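Malate dehydrogenase (Porphyromonas gingivalis, PDB 3FI9) probably catalyses the NAD-dependent interconversion of malate and oxaloacetate, as a dimeric member of the lactate/malate dehydrogenase superfamily. Local coordinates at residues 31-36 with 250-255; 122-127 with 134-139; 157-162 with 168-173; 241-246 with 255-260. All blocks are in the same frame, centred on the assembly; numbering follows the deposited sequence.

Contact 1 (31-36 with 250-255); sequences MRLTPN and AAMGGE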
loop_
_atom_site.group_PDB
_atom_site.type_symbol
_atom_site.label_atom_id
_atom_site.label_comp_id
_atom_site.label_asym_id
_atom_site.label_seq_id
_atom_site.Cartn_x
_atom_site.Cartn_y
_atom_site.Cartn_z
ATOM N N MET A 31 -2.230 -6.861 -6.592
ATOM C CA MET A 31 -3.394 -7.688 -6.923
ATOM C C MET A 31 -3.228 -8.388 -8.296
ATOM O O MET A 31 -4.079 -9.150 -8.695
ATOM C CB MET A 31 -4.682 -6.848 -6.936
ATOM C CG MET A 31 -5.243 -6.510 -5.529
ATOM S SD MET A 31 -6.846 -5.573 -5.686
ATOM C CE MET A 31 -7.140 -5.279 -3.931
ATOM N N ARG A 32 -2.163 -8.044 -9.014
ATOM C CA ARG A 32 -1.901 -8.571 -10.349
ATOM C C ARG A 32 -3.125 -8.463 -11.237
ATOM O O ARG A 32 -3.562 -9.449 -11.840
ATOM C CB ARG A 32 -1.348 -10.024 -10.269
ATOM C CG ARG A 32 0.034 -10.022 -9.574
ATOM C CD ARG A 32 0.562 -11.469 -9.298
ATOM N NE ARG A 32 0.986 -12.141 -10.534
ATOM C CZ ARG A 32 2.108 -11.867 -11.185
ATOM N NH1 ARG A 32 2.907 -10.913 -10.741
ATOM N NH2 ARG A 32 2.444 -12.553 -12.273
ATOM N N LEU A 33 -3.670 -7.244 -11.327
ATOM C CA LEU A 33 -4.864 -7.028 -12.144
ATOM C C LEU A 33 -4.470 -7.101 -13.616
ATOM O O LEU A 33 -5.112 -7.822 -14.395
ATOM C CB LEU A 33 -5.515 -5.684 -11.832
ATOM C CG LEU A 33 -5.867 -5.514 -10.342
ATOM C CD1 LEU A 33 -6.528 -4.111 -10.075
ATOM C CD2 LEU A 33 -6.777 -6.666 -9.897
ATOM N N THR A 34 -3.429 -6.362 -13.975
ATOM C CA THR A 34 -2.877 -6.373 -15.353
ATOM C C THR A 34 -1.396 -5.981 -15.299
ATOM O O THR A 34 -0.997 -5.083 -14.526
ATOM C CB THR A 34 -3.623 -5.345 -16.250
ATOM O OG1 THR A 34 -2.984 -5.201 -17.526
ATOM C CG2 THR A 34 -3.648 -4.003 -15.600
ATOM N N PRO A 35 -0.590 -6.533 -16.208
ATOM C CA PRO A 35 0.782 -6.051 -16.312
ATOM C C PRO A 35 0.843 -4.641 -16.915
ATOM O O PRO A 35 1.812 -3.888 -16.693
ATOM C CB PRO A 35 1.462 -7.077 -17.245
ATOM C CG PRO A 35 0.308 -7.886 -17.892
ATOM C CD PRO A 35 -0.966 -7.568 -17.213
ATOM N N ASN A 36 -0.208 -4.264 -17.645
ATOM C CA ASN A 36 -0.197 -2.985 -18.341
ATOM C C ASN A 36 -0.859 -1.927 -17.472
ATOM O O ASN A 36 -2.021 -1.557 -17.645
ATOM C CB ASN A 36 -0.836 -3.166 -19.713
ATOM C CG ASN A 36 -0.025 -4.164 -20.549
ATOM O OD1 ASN A 36 1.167 -3.943 -20.765
ATOM N ND2 ASN A 36 -0.632 -5.295 -20.929
ATOM N N ALA A 250 -13.131 -6.104 -9.358
ATOM C CA ALA A 250 -14.427 -6.736 -9.624
ATOM C C ALA A 250 -14.887 -6.468 -11.047
ATOM O O ALA A 250 -15.377 -7.357 -11.731
ATOM C CB ALA A 250 -15.485 -6.209 -8.612
ATOM N N ALA A 251 -14.752 -5.225 -11.487
ATOM C CA ALA A 251 -15.135 -4.860 -12.853
ATOM C C ALA A 251 -14.293 -5.584 -13.895
ATOM O O ALA A 251 -14.722 -5.703 -15.030
ATOM C CB ALA A 251 -15.024 -3.368 -13.072
ATOM N N MET A 252 -13.086 -6.002 -13.516
ATOM C CA MET A 252 -12.172 -6.659 -14.456
ATOM C C MET A 252 -12.392 -8.180 -14.455
ATOM O O MET A 252 -11.636 -8.912 -15.113
ATOM C CB MET A 252 -10.703 -6.303 -14.127
ATOM C CG MET A 252 -10.292 -4.821 -14.339
ATOM S SD MET A 252 -8.714 -4.107 -13.614
ATOM C CE MET A 252 -7.474 -4.655 -14.856
ATOM N N GLY A 253 -13.401 -8.645 -13.710
ATOM C CA GLY A 253 -13.791 -10.062 -13.669
ATOM C C GLY A 253 -13.159 -10.849 -12.535
ATOM O O GLY A 253 -13.256 -12.085 -12.479
ATOM N N GLY A 254 -12.515 -10.134 -11.617
ATOM C CA GLY A 254 -11.968 -10.741 -10.427
ATOM C C GLY A 254 -13.013 -10.959 -9.356
ATOM O O GLY A 254 -14.228 -10.995 -9.619
ATOM N N GLU A 255 -12.511 -11.126 -8.147
ATOM C CA GLU A 255 -13.300 -11.312 -6.948
ATOM C C GLU A 255 -14.374 -10.204 -6.827
ATOM O O GLU A 255 -14.113 -9.054 -7.120
ATOM C CB GLU A 255 -12.306 -11.265 -5.786
ATOM C CG GLU A 255 -12.864 -11.521 -4.399
ATOM C CD GLU A 255 -11.746 -11.728 -3.397
ATOM O OE1 GLU A 255 -10.573 -11.867 -3.837
ATOM O OE2 GLU A 255 -12.036 -11.775 -2.179
#
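M252 reaches across to L33 and T34 with the far half of its side chain, and the path is best followed from its root. CB points at the loop 31-36, and with CG opposite the carbonyl carbon (chi1 -67°) and chi2 nearly extended, CB and CG carry the chain toward the loop without touching it. The sulfur is the first atom to arrive: SD lies 4.0 Å from L33 CB and 4.2 Å from L33 CD1. The chain then bends at chi3 (82°), turning the methyl between two neighbours, with M252 CE 3.7 Å from L33 CB and 4.0 Å from T34 CG2. Both partners cross the methionine at about a right angle. The elements joined are two chain turns that follow helices. The loop 31-36 links helix 19-30 to strand 37-40 in the Rossmann-type nucleotide-binding domain, while M252 stands just past helix 238-251 of the C-terminal domain; R32 and G253 each end their helix in a Schellman motif with positive phi. T34 keeps its polar atom out of the apolar contact: OG1 accepts from N36 N at 2.9 Å, an ST turn, and also bonds to the carbonyl oxygen of E9. That leaves CG2 as the branch used against the methionine. L33 packs further on I245 and R249 of helix 238-251 and on L11 of strand 10-14, and M252 also touches T7.

Contact 2 (122-127 with 134-139); sequences VIIIFN and LVTLIY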
loop_
_atom_site.group_PDB
_atom_site.type_symbol
_atom_site.label_atom_id
_atom_site.label_comp_id
_atom_site.label_asym_id
_atom_site.label_seq_id
_atom_site.Cartn_x
_atom_site.Cartn_y
_atom_site.Cartn_z
ATOM N N VAL A 122 -15.179 2.693 -15.475
ATOM C CA VAL A 122 -14.503 3.855 -14.985
ATOM C C VAL A 122 -15.014 4.095 -13.572
ATOM O O VAL A 122 -16.218 4.020 -13.346
ATOM C CB VAL A 122 -14.878 5.131 -15.815
ATOM C CG1 VAL A 122 -14.179 6.346 -15.219
ATOM C CG2 VAL A 122 -14.490 4.929 -17.259
ATOM N N ILE A 123 -14.088 4.380 -12.666
ATOM C CA ILE A 123 -14.403 4.693 -11.257
ATOM C C ILE A 123 -13.877 6.060 -10.878
ATOM O O ILE A 123 -12.671 6.376 -11.042
ATOM C CB ILE A 123 -13.829 3.601 -10.295
ATOM C CG1 ILE A 123 -14.273 2.182 -10.769
ATOM C CG2 ILE A 123 -14.221 3.946 -8.824
ATOM C CD1 ILE A 123 -13.751 1.010 -9.883
ATOM N N ILE A 124 -14.778 6.885 -10.332
ATOM C CA ILE A 124 -14.462 8.242 -10.004
ATOM C C ILE A 124 -14.475 8.341 -8.475
ATOM O O ILE A 124 -15.461 7.921 -7.855
ATOM C CB ILE A 124 -15.542 9.158 -10.577
ATOM C CG1 ILE A 124 -15.652 9.020 -12.119
ATOM C CG2 ILE A 124 -15.261 10.601 -10.145
ATOM C CD1 ILE A 124 -14.356 9.393 -12.826
ATOM N N ILE A 125 -13.418 8.860 -7.850
ATOM C CA ILE A 125 -13.442 8.864 -6.383
ATOM C C ILE A 125 -13.334 10.250 -5.748
ATOM O O ILE A 125 -13.563 10.404 -4.541
ATOM C CB ILE A 125 -12.384 7.913 -5.765
ATOM C CG1 ILE A 125 -11.019 8.597 -5.641
ATOM C CG2 ILE A 125 -12.403 6.526 -6.507
ATOM C CD1 ILE A 125 -10.181 8.001 -4.506
ATOM N N PHE A 126 -13.067 11.253 -6.564
ATOM C CA PHE A 126 -12.948 12.605 -6.079
ATOM C C PHE A 126 -14.320 13.267 -5.853
ATOM O O PHE A 126 -15.305 13.010 -6.557
ATOM C CB PHE A 126 -11.977 13.450 -6.925
ATOM C CG PHE A 126 -12.379 13.621 -8.384
ATOM C CD1 PHE A 126 -13.167 14.700 -8.785
ATOM C CD2 PHE A 126 -11.916 12.751 -9.346
ATOM C CE1 PHE A 126 -13.492 14.880 -10.141
ATOM C CE2 PHE A 126 -12.242 12.920 -10.706
ATOM C CZ PHE A 126 -13.051 13.986 -11.096
ATOM N N ASN A 127 -14.396 14.065 -4.804
ATOM C CA ASN A 127 -15.676 14.613 -4.393
ATOM C C ASN A 127 -16.021 15.917 -5.094
ATOM O O ASN A 127 -15.141 16.588 -5.618
ATOM C CB ASN A 127 -15.716 14.767 -2.877
ATOM C CG ASN A 127 -16.236 13.516 -2.202
ATOM O OD1 ASN A 127 -17.163 12.867 -2.701
ATOM N ND2 ASN A 127 -15.631 13.147 -1.103
ATOM N N LEU A 134 -21.524 11.584 -11.894
ATOM C CA LEU A 134 -22.633 11.743 -12.891
ATOM C C LEU A 134 -22.160 12.546 -14.120
ATOM O O LEU A 134 -22.491 12.237 -15.271
ATOM C CB LEU A 134 -23.832 12.440 -12.227
ATOM C CG LEU A 134 -25.033 12.854 -13.078
ATOM C CD1 LEU A 134 -25.670 11.640 -13.692
ATOM C CD2 LEU A 134 -26.085 13.598 -12.198
ATOM N N VAL A 135 -21.356 13.567 -13.864
ATOM C CA VAL A 135 -20.825 14.390 -14.953
ATOM C C VAL A 135 -19.902 13.552 -15.813
ATOM O O VAL A 135 -19.963 13.594 -17.051
ATOM C CB VAL A 135 -20.022 15.571 -14.399
ATOM C CG1 VAL A 135 -19.207 16.231 -15.513
ATOM C CG2 VAL A 135 -20.954 16.601 -13.713
ATOM N N THR A 136 -19.032 12.772 -15.179
ATOM C CA THR A 136 -18.190 11.898 -16.004
ATOM C C THR A 136 -18.992 10.960 -16.876
ATOM O O THR A 136 -18.671 10.801 -18.059
ATOM C CB THR A 136 -17.150 11.101 -15.170
ATOM O OG1 THR A 136 -16.227 12.002 -14.591
ATOM C CG2 THR A 136 -16.360 10.144 -16.055
ATOM N N LEU A 137 -19.995 10.270 -16.300
ATOM C CA LEU A 137 -20.864 9.392 -17.071
ATOM C C LEU A 137 -21.465 10.109 -18.291
ATOM O O LEU A 137 -21.414 9.613 -19.423
ATOM C CB LEU A 137 -22.007 8.861 -16.170
ATOM C CG LEU A 137 -23.025 7.919 -16.793
ATOM C CD1 LEU A 137 -22.352 6.781 -17.585
ATOM C CD2 LEU A 137 -24.097 7.407 -15.774
ATOM N N ILE A 138 -22.038 11.281 -18.049
ATOM C CA ILE A 138 -22.719 12.029 -19.101
ATOM C C ILE A 138 -21.783 12.434 -20.258
ATOM O O ILE A 138 -22.053 12.113 -21.434
ATOM C CB ILE A 138 -23.413 13.250 -18.517
ATOM C CG1 ILE A 138 -24.587 12.785 -17.646
ATOM C CG2 ILE A 138 -23.893 14.153 -19.650
ATOM C CD1 ILE A 138 -25.180 13.917 -16.807
ATOM N N TYR A 139 -20.646 13.032 -19.921
ATOM C CA TYR A 139 -19.681 13.427 -20.944
ATOM C C TYR A 139 -18.891 12.272 -21.599
ATOM O O TYR A 139 -18.367 12.427 -22.716
ATOM C CB TYR A 139 -18.724 14.428 -20.377
ATOM C CG TYR A 139 -19.285 15.830 -20.307
ATOM C CD1 TYR A 139 -19.976 16.265 -19.180
ATOM C CD2 TYR A 139 -19.110 16.718 -21.356
ATOM C CE1 TYR A 139 -20.483 17.552 -19.091
ATOM C CE2 TYR A 139 -19.628 18.010 -21.288
ATOM C CZ TYR A 139 -20.317 18.424 -20.153
ATOM O OH TYR A 139 -20.835 19.720 -20.036
#
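I124, the residue that meets T136 across this contact, also covers part of a face of the F126 ring, its CG2 lying 3.8 Å above the plane and displaced toward the rim. In the facing helix the Y139 ring has the carbonyl oxygen of V135 at its edge, in the ring plane, and its hydroxyl bonds to I322 O. The contact itself is made by the ethyl branch of I124 against the hydroxyl and methyl of T136. The two side chains point at each other tip to tip: I124 CD1 is 3.7 Å from T136 OG1 and 3.9 Å from T136 CG2. I124 CG1 stands opposite the carbonyl carbon (chi1 -59°), which directs this longer branch to the helix. V122 CG1 adds a looser approach to T136 CG2 at 4.5 Å. Here strand 121-124 is packed against helix 129-140, the first two elements of a beta-alpha-beta unit of the Rossmann fold; I125, F126 and N127, just beyond the strand, are predicted to bind NAD(+). T132 O, one turn back, and A105 O of helix 94-115 both lie within bonding reach of the T136 hydroxyl, whose single proton can go to one or be shared; a backbone carbonyl can thus take up the proton while I124 carbons pack on the buried oxygen.

Contact 3 (157-162 with 168-173); sequences RLQSEL and IKQSLV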
loop_
_atom_site.group_PDB
_atom_site.type_symbol
_atom_site.label_atom_id
_atom_site.label_comp_id
_atom_site.label_asym_id
_atom_site.label_seq_id
_atom_site.Cartn_x
_atom_site.Cartn_y
_atom_site.Cartn_z
ATOM N N ARG A 157 -16.687 2.050 7.772
ATOM C CA ARG A 157 -16.501 2.826 8.992
ATOM C C ARG A 157 -17.633 2.459 9.975
ATOM O O ARG A 157 -17.403 2.255 11.160
ATOM C CB ARG A 157 -16.490 4.302 8.673
ATOM C CG ARG A 157 -15.193 4.716 7.981
ATOM C CD ARG A 157 -15.232 6.231 7.570
ATOM N NE ARG A 157 -13.983 6.579 6.901
ATOM C CZ ARG A 157 -13.809 7.681 6.166
ATOM N NH1 ARG A 157 -14.794 8.544 6.006
ATOM N NH2 ARG A 157 -12.640 7.925 5.592
ATOM N N LEU A 158 -18.845 2.319 9.476
ATOM C CA LEU A 158 -19.914 1.864 10.381
ATOM C C LEU A 158 -19.588 0.491 10.982
ATOM O O LEU A 158 -19.797 0.253 12.175
ATOM C CB LEU A 158 -21.272 1.876 9.687
ATOM C CG LEU A 158 -22.485 1.388 10.497
ATOM C CD1 LEU A 158 -22.764 2.307 11.649
ATOM C CD2 LEU A 158 -23.736 1.367 9.590
ATOM N N GLN A 159 -19.079 -0.410 10.155
ATOM C CA GLN A 159 -18.667 -1.726 10.643
ATOM C C GLN A 159 -17.611 -1.607 11.726
ATOM O O GLN A 159 -17.711 -2.238 12.794
ATOM C CB GLN A 159 -18.164 -2.620 9.495
ATOM C CG GLN A 159 -17.831 -4.067 9.945
ATOM C CD GLN A 159 -17.084 -4.854 8.880
ATOM O OE1 GLN A 159 -16.080 -4.366 8.345
ATOM N NE2 GLN A 159 -17.552 -6.070 8.574
ATOM N N SER A 160 -16.592 -0.805 11.463
ATOM C CA SER A 160 -15.531 -0.618 12.439
ATOM C C SER A 160 -16.031 -0.029 13.770
ATOM O O SER A 160 -15.726 -0.535 14.857
ATOM C CB SER A 160 -14.457 0.289 11.844
ATOM O OG SER A 160 -13.451 0.570 12.807
ATOM N N GLU A 161 -16.812 1.033 13.676
ATOM C CA GLU A 161 -17.320 1.706 14.862
ATOM C C GLU A 161 -18.214 0.783 15.686
ATOM O O GLU A 161 -18.086 0.764 16.899
ATOM C CB GLU A 161 -18.012 3.037 14.510
ATOM C CG GLU A 161 -17.090 4.132 13.877
ATOM C CD GLU A 161 -15.996 4.636 14.805
ATOM O OE1 GLU A 161 -16.206 4.744 16.035
ATOM O OE2 GLU A 161 -14.909 4.951 14.298
ATOM N N LEU A 162 -19.063 -0.033 15.037
ATOM C CA LEU A 162 -19.848 -1.078 15.736
ATOM C C LEU A 162 -18.984 -2.148 16.399
ATOM O O LEU A 162 -19.235 -2.534 17.563
ATOM C CB LEU A 162 -20.861 -1.733 14.800
ATOM C CG LEU A 162 -22.131 -0.885 14.542
ATOM C CD1 LEU A 162 -22.808 -1.391 13.291
ATOM C CD2 LEU A 162 -23.099 -0.950 15.756
ATOM N N ILE A 168 -15.650 -6.455 19.714
ATOM C CA ILE A 168 -15.475 -7.724 19.008
ATOM C C ILE A 168 -14.687 -7.586 17.708
ATOM O O ILE A 168 -14.520 -6.498 17.155
ATOM C CB ILE A 168 -16.802 -8.440 18.632
ATOM C CG1 ILE A 168 -17.644 -7.547 17.703
ATOM C CG2 ILE A 168 -17.590 -8.828 19.907
ATOM C CD1 ILE A 168 -18.968 -8.174 17.374
ATOM N N LYS A 169 -14.237 -8.710 17.205
ATOM C CA LYS A 169 -13.529 -8.672 15.931
ATOM C C LYS A 169 -14.394 -8.064 14.787
ATOM O O LYS A 169 -15.557 -8.452 14.566
ATOM C CB LYS A 169 -13.066 -10.065 15.561
ATOM C CG LYS A 169 -12.323 -10.107 14.239
ATOM C CD LYS A 169 -11.701 -11.488 13.989
ATOM C CE LYS A 169 -12.774 -12.532 13.670
ATOM N NZ LYS A 169 -12.169 -13.901 13.652
ATOM N N GLN A 170 -13.812 -7.145 14.029
ATOM C CA GLN A 170 -14.606 -6.372 13.086
ATOM C C GLN A 170 -15.471 -7.168 12.112
ATOM O O GLN A 170 -16.612 -6.788 11.853
ATOM C CB GLN A 170 -13.712 -5.399 12.321
ATOM C CG GLN A 170 -14.479 -4.487 11.403
ATOM C CD GLN A 170 -13.548 -3.418 10.829
ATOM O OE1 GLN A 170 -12.548 -3.050 11.448
ATOM N NE2 GLN A 170 -13.856 -2.962 9.623
ATOM N N SER A 171 -14.923 -8.262 11.576
ATOM C CA SER A 171 -15.604 -9.099 10.573
ATOM C C SER A 171 -16.863 -9.733 11.119
ATOM O O SER A 171 -17.668 -10.233 10.361
ATOM C CB SER A 171 -14.676 -10.263 10.153
ATOM O OG SER A 171 -14.063 -9.974 8.926
ATOM N N LEU A 172 -17.033 -9.702 12.433
ATOM C CA LEU A 172 -18.222 -10.302 13.054
ATOM C C LEU A 172 -19.439 -9.385 12.979
ATOM O O LEU A 172 -20.555 -9.791 13.295
ATOM C CB LEU A 172 -17.932 -10.649 14.500
ATOM C CG LEU A 172 -16.660 -11.505 14.696
ATOM C CD1 LEU A 172 -16.421 -11.810 16.193
ATOM C CD2 LEU A 172 -16.810 -12.776 13.902
ATOM N N VAL A 173 -19.226 -8.145 12.562
ATOM C CA VAL A 173 -20.358 -7.234 12.309
ATOM C C VAL A 173 -20.633 -7.356 10.789
ATOM O O VAL A 173 -19.824 -6.933 9.975
ATOM C CB VAL A 173 -20.015 -5.776 12.701
ATOM C CG1 VAL A 173 -21.209 -4.847 12.442
ATOM C CG2 VAL A 173 -19.621 -5.684 14.154
HETATM O O HOH W 1 -12.832 -2.094 14.173
#
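Helix 153-166 of the C-terminal domain is followed by a short 3-10 turn, 170-172, that folds back along it and leads into strand 173-174, and Q159 pins this connection to the helix by binding both Q170 and V173. Its CG lies opposite the backbone N (chi1 -175°) and the chain runs on extended, bringing the amide to the turn. There NE2 donates to V173 O at 2.8 Å, an almost straight bond running close to the direction of the carbonyl bond. The other end of the amide, Q159 OE1, accepts from Q170 NE2 at 2.9 Å; the donor is tilted 33° from the carbonyl plane, and the two amides stand 72° apart. Because Q170 NE2 also donates to R55 O of the second subunit, this intrachain clasp is tied into the dimer interface, where S171 OG bonds to G61 N of the same neighbour. Alongside, V173 CG1 packs on L162 CD1 at 3.9 Å, the side chains crossing nearly at right angles. The helical segment begins with R157, predicted to bind substrate. On the S160 side a water uses both its protons, one toward S160 OG at 3.1 Å and the other toward Q170 OE1 at 2.9 Å.

Contact 4 (241-246 with 255-260); sequences SYVSIE and EAFRWP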
loop_
_atom_site.group_PDB
_atom_site.type_symbol
_atom_site.label_atom_id
_atom_site.label_comp_id
_atom_site.label_asym_id
_atom_site.label_seq_id
_atom_site.Cartn_x
_atom_site.Cartn_y
_atom_site.Cartn_z
ATOM N N SER A 241 -7.971 4.209 -1.356
ATOM C CA SER A 241 -7.182 3.568 -2.401
ATOM C C SER A 241 -7.523 2.099 -2.488
ATOM O O SER A 241 -7.943 1.580 -3.540
ATOM C CB SER A 241 -5.689 3.709 -2.099
ATOM O OG SER A 241 -4.987 2.753 -2.893
ATOM N N TYR A 242 -7.341 1.394 -1.374
ATOM C CA TYR A 242 -7.551 -0.041 -1.385
ATOM C C TYR A 242 -8.990 -0.396 -1.848
ATOM O O TYR A 242 -9.191 -1.267 -2.687
ATOM C CB TYR A 242 -7.293 -0.634 0.010
ATOM C CG TYR A 242 -7.572 -2.093 0.043
ATOM C CD1 TYR A 242 -6.669 -3.011 -0.499
ATOM C CD2 TYR A 242 -8.715 -2.570 0.655
ATOM C CE1 TYR A 242 -6.944 -4.402 -0.458
ATOM C CE2 TYR A 242 -8.989 -3.911 0.670
ATOM C CZ TYR A 242 -8.117 -4.810 0.108
ATOM O OH TYR A 242 -8.440 -6.147 0.209
ATOM N N VAL A 243 -9.982 0.320 -1.331
ATOM C CA VAL A 243 -11.388 -0.053 -1.618
ATOM C C VAL A 243 -11.729 0.176 -3.119
ATOM O O VAL A 243 -12.297 -0.708 -3.808
ATOM C CB VAL A 243 -12.369 0.637 -0.629
ATOM C CG1 VAL A 243 -13.837 0.387 -1.051
ATOM C CG2 VAL A 243 -12.084 0.110 0.832
ATOM N N SER A 244 -11.282 1.326 -3.629
ATOM C CA SER A 244 -11.415 1.643 -5.055
ATOM C C SER A 244 -10.760 0.568 -5.936
ATOM O O SER A 244 -11.292 0.181 -6.983
ATOM C CB SER A 244 -10.766 3.007 -5.329
ATOM O OG SER A 244 -11.489 4.061 -4.635
ATOM N N ILE A 245 -9.583 0.142 -5.546
ATOM C CA ILE A 245 -8.934 -0.876 -6.388
ATOM C C ILE A 245 -9.633 -2.237 -6.278
ATOM O O ILE A 245 -9.667 -3.005 -7.268
ATOM C CB ILE A 245 -7.419 -0.982 -6.180
ATOM C CG1 ILE A 245 -6.791 0.438 -6.303
ATOM C CG2 ILE A 245 -6.809 -2.000 -7.221
ATOM C CD1 ILE A 245 -7.047 1.226 -7.649
ATOM N N GLU A 246 -10.195 -2.554 -5.109
ATOM C CA GLU A 246 -11.027 -3.761 -5.046
ATOM C C GLU A 246 -12.171 -3.601 -5.999
ATOM O O GLU A 246 -12.587 -4.597 -6.620
ATOM C CB GLU A 246 -11.673 -3.989 -3.671
ATOM C CG GLU A 246 -10.799 -4.424 -2.567
ATOM C CD GLU A 246 -11.605 -4.646 -1.269
ATOM O OE1 GLU A 246 -11.656 -5.785 -0.815
ATOM O OE2 GLU A 246 -12.186 -3.702 -0.711
ATOM N N GLU A 255 -12.511 -11.126 -8.147
ATOM C CA GLU A 255 -13.300 -11.312 -6.948
ATOM C C GLU A 255 -14.374 -10.204 -6.827
ATOM O O GLU A 255 -14.113 -9.054 -7.120
ATOM C CB GLU A 255 -12.306 -11.265 -5.786
ATOM C CG GLU A 255 -12.864 -11.521 -4.399
ATOM C CD GLU A 255 -11.746 -11.728 -3.397
ATOM O OE1 GLU A 255 -10.573 -11.867 -3.837
ATOM O OE2 GLU A 255 -12.036 -11.775 -2.179
ATOM N N ALA A 256 -15.591 -10.568 -6.442
ATOM C CA ALA A 256 -16.667 -9.596 -6.321
ATOM C C ALA A 256 -16.404 -8.600 -5.206
ATOM O O ALA A 256 -15.665 -8.857 -4.221
ATOM C CB ALA A 256 -18.050 -10.293 -6.103
ATOM N N PHE A 257 -17.001 -7.440 -5.370
ATOM C CA PHE A 257 -16.820 -6.380 -4.403
ATOM C C PHE A 257 -18.041 -6.320 -3.446
ATOM O O PHE A 257 -19.174 -6.218 -3.891
ATOM C CB PHE A 257 -16.590 -5.073 -5.170
ATOM C CG PHE A 257 -16.443 -3.912 -4.286
ATOM C CD1 PHE A 257 -15.302 -3.755 -3.513
ATOM C CD2 PHE A 257 -17.471 -2.983 -4.191
ATOM C CE1 PHE A 257 -15.192 -2.662 -2.649
ATOM C CE2 PHE A 257 -17.344 -1.893 -3.357
ATOM C CZ PHE A 257 -16.223 -1.748 -2.580
ATOM N N ARG A 258 -17.811 -6.411 -2.134
ATOM C CA ARG A 258 -18.922 -6.612 -1.181
ATOM C C ARG A 258 -19.408 -5.425 -0.367
ATOM O O ARG A 258 -19.798 -5.616 0.808
ATOM C CB ARG A 258 -18.608 -7.771 -0.211
ATOM N N TRP A 259 -19.425 -4.223 -0.955
ATOM C CA TRP A 259 -19.842 -3.006 -0.228
ATOM C C TRP A 259 -20.622 -2.181 -1.248
ATOM O O TRP A 259 -20.499 -2.374 -2.429
ATOM C CB TRP A 259 -18.631 -2.179 0.250
ATOM C CG TRP A 259 -17.764 -2.928 1.232
ATOM C CD1 TRP A 259 -16.552 -3.515 0.985
ATOM C CD2 TRP A 259 -18.075 -3.197 2.595
ATOM N NE1 TRP A 259 -16.097 -4.135 2.118
ATOM C CE2 TRP A 259 -17.009 -3.949 3.125
ATOM C CE3 TRP A 259 -19.147 -2.850 3.429
ATOM C CZ2 TRP A 259 -16.982 -4.387 4.447
ATOM C CZ3 TRP A 259 -19.108 -3.255 4.753
ATOM C CH2 TRP A 259 -18.026 -4.034 5.248
ATOM N N PRO A 260 -21.438 -1.275 -0.784
ATOM C CA PRO A 260 -22.130 -0.311 -1.658
ATOM C C PRO A 260 -21.155 0.477 -2.577
ATOM O O PRO A 260 -20.029 0.797 -2.154
ATOM C CB PRO A 260 -22.743 0.655 -0.637
ATOM C CG PRO A 260 -23.056 -0.237 0.521
ATOM C CD PRO A 260 -21.817 -1.106 0.631
HETATM O O HOH W 2 -12.560 -7.291 -5.879
HETATM O O HOH W 3 -13.082 -4.219 1.655
#
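V243 and E246, one helical turn apart, share the F257 ring, and the contacts sort into apolar, aromatic-polar and water-mediated kinds. In the apolar group, V243 CG1 meets the ring at its edge, near the ring plane, with F257 CZ at 3.5 Å. E246 contributes its aliphatic root, CB lying 3.6 Å from F257 CD1 in an oblique approach. The phenylalanine reaches the helix because its CG is opposite the backbone N (chi1 178°). Aromatic-polar contact comes from the glutamate carboxylate: OE2 lies in the ring plane at its edge, 3.7 Å from F257 CE1, and the two planes are close to perpendicular. An anionic oxygen placed at the electropositive C-H rim rather than over a face is probably favourable electrostatically. One face of the same ring has W259 N above it, toward the rim. Two waters span the remaining gap. One donates to E246 O at 2.8 Å and to E255 O at 2.7 Å, joining backbone to backbone; the other lies 2.6 Å from E246 OE2 and accepts a weak bond from W259 NE1. C57 of the second subunit packs on V243 and E246, so the same two residues also meet the dimer partner. The contact belongs to the connection from helix 238-251 to strand 261-267, an antiparallel member of the central mixed sheet, in the C-terminal domain of a malate dehydrogenase.

How the contacts relate
Helix 238-251 is the common element: contact 1 uses its end and contact 4 its middle, the two share E255, and M31 packs on Y242 between them. Contact 2 meets the same helix where I125 touches S244, and Q159 touches W259 to connect contact 3 with contact 4. Contacts 1 and 2 are both buried, contact 1 purely apolar between the two domains and contact 2, inside the Rossmann half, a mix of isoleucine carbons with a threonine hydroxyl. Contacts 3 and 4 are also largely buried, yet they border the second subunit and bring in water: amide hydrogen bonds dominate contact 3, an aromatic ring and a carboxylate contact 4. Contacts 2 and 3 fall on opposite sides of the chain's centre.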